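Malate dehydrogenase (Entamoeba histolytica, PDB 3I0P) probably catalyses the NAD-dependent interconversion of malate and oxaloacetate, as a dimeric member of the malate/L-lactate dehydrogenase family. Local coordinates at residues G162-A167 against C249-V254. Numbering follows the deposited sequence.
Sequences GTNPLA and CLSEFV. With NAD (nicotinamide-adenine-dinucleotide), chain B.
N164 and S251 bring the two backbones closest, with 5.7 Å between their CA atoms. Segment 162-167 is a loop that runs into strand 166-170, with N164 in a left-handed backbone conformation; segment 249-254 is a piece of helix 244-259, and the S251 and V254 turn of that helix lies against the loop. The N164 side chain reaches over to the helix backbone: with CG beside its own backbone N (chi1 -68°), ND2 donates to S251 O at 3.1 Å. The bond is nearly straight at the hydrogen (169°) and lies close to the plane of the amide, but meets the carbonyl from above its plane. The same ND2 also bonds to E255 OE2 on the next turn, so these two acceptors lie on the same helix. Beside this amide, water 1 joins the segments a second time, donating to G162 O at 2.6 Å and hydrogen-bonded to S251 OG.

Further along, the side chains of V254 and N164 lie alongside each other, pointing opposite ways. V254 CG1, anti to the backbone N, touches N164 CB at 3.5 Å, while CG2 faces L166 CB. L166 extends its CD1 obliquely toward the F253 ring, 4.3 Å from CE2, and F253 in turn packs on I168 of the second subunit.

The loop's other side belongs to the cofactor: P165 CG lies 3.5 Å from C3N of the nicotinamide, and T163 OG1 is near C4N. In this buried contact N164 ND2 is held by the S251 carbonyl and the E255 carboxylate, and OD1 has a weak hydrogen bond from A147 N. Together with the V254 packing, these bonds tie the nicotinamide-lining loop to helix 244-259, which is consistent with a second-shell role for N164 in positioning T163 and P165 against NAD.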
ATOM      1  N   GLY A 162       5.341  11.263  -9.146  1.00 24.17           N
ATOM      2  CA  GLY A 162       4.671  12.172  -8.228  1.00 24.03           C
ATOM      3  C   GLY A 162       4.859  11.701  -6.794  1.00 23.97           C
ATOM      4  O   GLY A 162       5.429  10.632  -6.554  1.00 24.27           O
ATOM      5  N   THR A 163       4.407  12.504  -5.839  1.00 23.35           N
ATOM      6  CA  THR A 163       4.409  12.089  -4.449  1.00 23.19           C
ATOM      7  C   THR A 163       3.323  11.030  -4.236  1.00 23.13           C
ATOM      8  O   THR A 163       3.288  10.354  -3.203  1.00 23.78           O
ATOM      9  CB  THR A 163       4.196  13.279  -3.516  1.00 23.34           C
ATOM     10  OG1 THR A 163       3.167  14.124  -4.054  1.00 23.83           O
ATOM     11  CG2 THR A 163       5.476  14.090  -3.399  1.00 23.41           C
ATOM     12  N   ASN A 164       2.433  10.913  -5.221  1.00 22.49           N
ATOM     13  CA  ASN A 164       1.509   9.795  -5.358  1.00 21.64           C
ATOM     14  C   ASN A 164       0.944   9.258  -4.049  1.00 21.19           C
ATOM     15  O   ASN A 164       1.318   8.171  -3.602  1.00 20.85           O
ATOM     16  CB  ASN A 164       2.184   8.688  -6.171  1.00 21.81           C
ATOM     17  CG  ASN A 164       2.404   9.095  -7.619  1.00 21.85           C
ATOM     18  OD1 ASN A 164       2.183  10.253  -7.982  1.00 21.20           O
ATOM     19  ND2 ASN A 164       2.821   8.144  -8.456  1.00 21.21           N
ATOM     20  N   PRO A 165       0.034  10.029  -3.421  1.00 20.83           N
ATOM     21  CA  PRO A 165      -0.491   9.587  -2.139  1.00 20.07           C
ATOM     22  C   PRO A 165      -1.482   8.444  -2.282  1.00 19.38           C
ATOM     23  O   PRO A 165      -2.098   8.258  -3.338  1.00 18.58           O
ATOM     24  CB  PRO A 165      -1.179  10.841  -1.586  1.00 19.96           C
ATOM     25  CG  PRO A 165      -1.633  11.568  -2.781  1.00 20.11           C
ATOM     26  CD  PRO A 165      -0.591  11.294  -3.857  1.00 20.95           C
ATOM     27  N   LEU A 166      -1.593   7.685  -1.199  1.00 18.97           N
ATOM     28  CA  LEU A 166      -2.541   6.599  -1.068  1.00 18.33           C
ATOM     29  C   LEU A 166      -3.288   6.860   0.223  1.00 18.03           C
ATOM     30  O   LEU A 166      -2.673   7.134   1.252  1.00 18.01           O
ATOM     31  CB  LEU A 166      -1.783   5.278  -0.983  1.00 18.05           C
ATOM     32  CG  LEU A 166      -2.549   3.970  -0.858  1.00 17.60           C
ATOM     33  CD1 LEU A 166      -3.385   3.717  -2.107  1.00 16.86           C
ATOM     34  CD2 LEU A 166      -1.547   2.834  -0.630  1.00 17.45           C
ATOM     35  N   ALA A 167      -4.612   6.812   0.163  1.00 17.90           N
ATOM     36  CA  ALA A 167      -5.437   6.931   1.361  1.00 17.86           C
ATOM     37  C   ALA A 167      -6.312   5.698   1.501  1.00 18.10           C
ATOM     38  O   ALA A 167      -6.800   5.167   0.502  1.00 18.14           O
ATOM     39  CB  ALA A 167      -6.274   8.171   1.322  1.00 17.42           C
ATOM     40  N   CYS A 249       8.055   1.106  -5.419  1.00 20.60           N
ATOM     41  CA  CYS A 249       7.048   0.240  -6.043  1.00 20.03           C
ATOM     42  C   CYS A 249       5.621   0.659  -5.723  1.00 19.48           C
ATOM     43  O   CYS A 249       4.748   0.593  -6.590  1.00 19.27           O
ATOM     44  CB  CYS A 249       7.268  -1.228  -5.676  1.00 19.86           C
ATOM     45  SG  CYS A 249       8.758  -1.905  -6.427  1.00 20.62           S
ATOM     46  N   LEU A 250       5.393   1.094  -4.485  1.00 19.01           N
ATOM     47  CA  LEU A 250       4.065   1.551  -4.062  1.00 18.77           C
ATOM     48  C   LEU A 250       3.653   2.838  -4.788  1.00 18.34           C
ATOM     49  O   LEU A 250       2.514   2.966  -5.237  1.00 17.99           O
ATOM     50  CB  LEU A 250       3.988   1.710  -2.535  1.00 18.78           C
ATOM     51  CG  LEU A 250       4.078   0.421  -1.687  1.00 19.22           C
ATOM     52  CD1 LEU A 250       4.225   0.731  -0.183  1.00 17.06           C
ATOM     53  CD2 LEU A 250       2.912  -0.545  -1.930  1.00 17.93           C
ATOM     54  N   SER A 251       4.600   3.767  -4.905  1.00 18.09           N
ATOM     55  CA  SER A 251       4.466   4.967  -5.733  1.00 17.87           C
ATOM     56  C   SER A 251       4.024   4.599  -7.157  1.00 17.55           C
ATOM     57  O   SER A 251       3.061   5.164  -7.680  1.00 17.30           O
ATOM     58  CB  SER A 251       5.798   5.732  -5.750  1.00 18.20           C
ATOM     59  OG  SER A 251       5.721   6.953  -6.471  1.00 18.92           O
ATOM     60  N   GLU A 252       4.706   3.634  -7.772  1.00 17.08           N
ATOM     61  CA  GLU A 252       4.330   3.203  -9.119  1.00 16.73           C
ATOM     62  C   GLU A 252       2.926   2.589  -9.168  1.00 16.72           C
ATOM     63  O   GLU A 252       2.158   2.866 -10.104  1.00 17.02           O
ATOM     64  CB  GLU A 252       5.359   2.249  -9.725  1.00 16.55           C
ATOM     65  CG  GLU A 252       5.006   1.900 -11.164  1.00 16.61           C
ATOM     66  CD  GLU A 252       5.953   0.933 -11.837  1.00 16.13           C
ATOM     67  OE1 GLU A 252       7.022   0.589 -11.280  1.00 16.20           O
ATOM     68  OE2 GLU A 252       5.609   0.518 -12.954  1.00 15.68           O
ATOM     69  N   PHE A 253       2.603   1.765  -8.166  1.00 16.26           N
ATOM     70  CA  PHE A 253       1.260   1.213  -7.996  1.00 15.57           C
ATOM     71  C   PHE A 253       0.233   2.327  -8.114  1.00 15.67           C
ATOM     72  O   PHE A 253      -0.674   2.264  -8.948  1.00 15.75           O
ATOM     73  CB  PHE A 253       1.143   0.492  -6.643  1.00 15.36           C
ATOM     74  CG  PHE A 253      -0.277   0.191  -6.214  1.00 14.10           C
ATOM     75  CD1 PHE A 253      -1.080  -0.681  -6.945  1.00 12.47           C
ATOM     76  CD2 PHE A 253      -0.803   0.764  -5.054  1.00 12.35           C
ATOM     77  CE1 PHE A 253      -2.388  -0.957  -6.532  1.00 11.01           C
ATOM     78  CE2 PHE A 253      -2.111   0.488  -4.633  1.00  9.84           C
ATOM     79  CZ  PHE A 253      -2.897  -0.372  -5.372  1.00 10.27           C
ATOM     80  N   VAL A 254       0.405   3.368  -7.307  1.00 15.67           N
ATOM     81  CA  VAL A 254      -0.496   4.511  -7.332  1.00 15.62           C
ATOM     82  C   VAL A 254      -0.600   5.111  -8.743  1.00 16.21           C
ATOM     83  O   VAL A 254      -1.707   5.342  -9.250  1.00 16.25           O
ATOM     84  CB  VAL A 254      -0.085   5.572  -6.295  1.00 15.49           C
ATOM     85  CG1 VAL A 254      -0.836   6.882  -6.541  1.00 14.94           C
ATOM     86  CG2 VAL A 254      -0.347   5.043  -4.893  1.00 13.64           C
TER
HETATM   87  PA  NAD B 401       2.110  12.270   6.954  1.00 21.42           P
HETATM   88  O1A NAD B 401       1.659  13.528   7.655  1.00 22.92           O
HETATM   89  O2A NAD B 401       3.562  11.917   6.986  1.00 22.83           O
HETATM   90  O5B NAD B 401       1.250  11.069   7.591  1.00 23.53           O
HETATM   91  C5B NAD B 401      -0.180  11.185   7.694  1.00 23.70           C
HETATM   92  C4B NAD B 401      -0.858   9.840   7.992  1.00 24.76           C
HETATM   93  O4B NAD B 401      -0.097   9.049   8.914  1.00 26.17           O
HETATM   94  C3B NAD B 401      -2.214  10.008   8.645  1.00 24.91           C
HETATM   95  O3B NAD B 401      -3.046   8.904   8.251  1.00 24.87           O
HETATM   96  C2B NAD B 401      -1.913   9.934  10.126  1.00 25.60           C
HETATM   97  O2B NAD B 401      -3.047   9.489  10.872  1.00 26.47           O
HETATM   98  C1B NAD B 401      -0.803   8.903  10.155  1.00 26.99           C
HETATM   99  N9A NAD B 401       0.147   9.034  11.299  1.00 28.08           N
HETATM  100  C8A NAD B 401       0.960  10.067  11.562  1.00 27.82           C
HETATM  101  N7A NAD B 401       1.678   9.772  12.668  1.00 28.28           N
HETATM  102  C5A NAD B 401       1.314   8.539  13.090  1.00 28.79           C
HETATM  103  C6A NAD B 401       1.696   7.711  14.151  1.00 29.03           C
HETATM  104  N6A NAD B 401       2.632   8.106  15.048  1.00 29.09           N
HETATM  105  N1A NAD B 401       1.113   6.497  14.298  1.00 28.84           N
HETATM  106  C2A NAD B 401       0.179   6.077  13.434  1.00 28.63           C
HETATM  107  N3A NAD B 401      -0.201   6.848  12.406  1.00 29.25           N
HETATM  108  C4A NAD B 401       0.349   8.080  12.215  1.00 28.66           C
HETATM  109  O3  NAD B 401       1.573  12.237   5.419  1.00 23.10           O
HETATM  110  PN  NAD B 401       2.039  13.156   4.158  1.00 21.48           P
HETATM  111  O1N NAD B 401       2.694  12.237   3.155  1.00 22.40           O
HETATM  112  O2N NAD B 401       2.752  14.395   4.642  1.00 22.63           O
HETATM  113  O5D NAD B 401       0.652  13.646   3.522  1.00 21.69           O
HETATM  114  C5D NAD B 401      -0.069  14.747   4.084  1.00 21.66           C
HETATM  115  C4D NAD B 401      -1.262  15.107   3.202  1.00 20.44           C
HETATM  116  O4D NAD B 401      -0.818  15.551   1.916  1.00 21.02           O
HETATM  117  C3D NAD B 401      -2.176  13.915   2.952  1.00 19.71           C
HETATM  118  O3D NAD B 401      -3.503  14.286   3.354  1.00 18.42           O
HETATM  119  C2D NAD B 401      -2.066  13.622   1.456  1.00 18.98           C
HETATM  120  O2D NAD B 401      -3.278  13.189   0.814  1.00 18.97           O
HETATM  121  C1D NAD B 401      -1.656  14.972   0.910  1.00 19.70           C
HETATM  122  N1N NAD B 401      -0.991  14.860  -0.386  1.00 20.08           N
HETATM  123  C2N NAD B 401      -1.702  15.162  -1.496  1.00 19.86           C
HETATM  124  C3N NAD B 401      -1.108  15.072  -2.758  1.00 20.20           C
HETATM  125  C7N NAD B 401      -1.882  15.401  -4.004  1.00 20.23           C
HETATM  126  O7N NAD B 401      -1.322  15.312  -5.089  1.00 20.91           O
HETATM  127  N7N NAD B 401      -3.154  15.781  -3.901  1.00 18.39           N
HETATM  128  C4N NAD B 401       0.226  14.667  -2.854  1.00 20.56           C
HETATM  129  C5N NAD B 401       0.935  14.352  -1.690  1.00 20.81           C
HETATM  130  C6N NAD B 401       0.296  14.461  -0.456  1.00 19.98           C
HETATM  131  O   HOH W   1       5.935   8.922  -4.600  1.00 13.40           O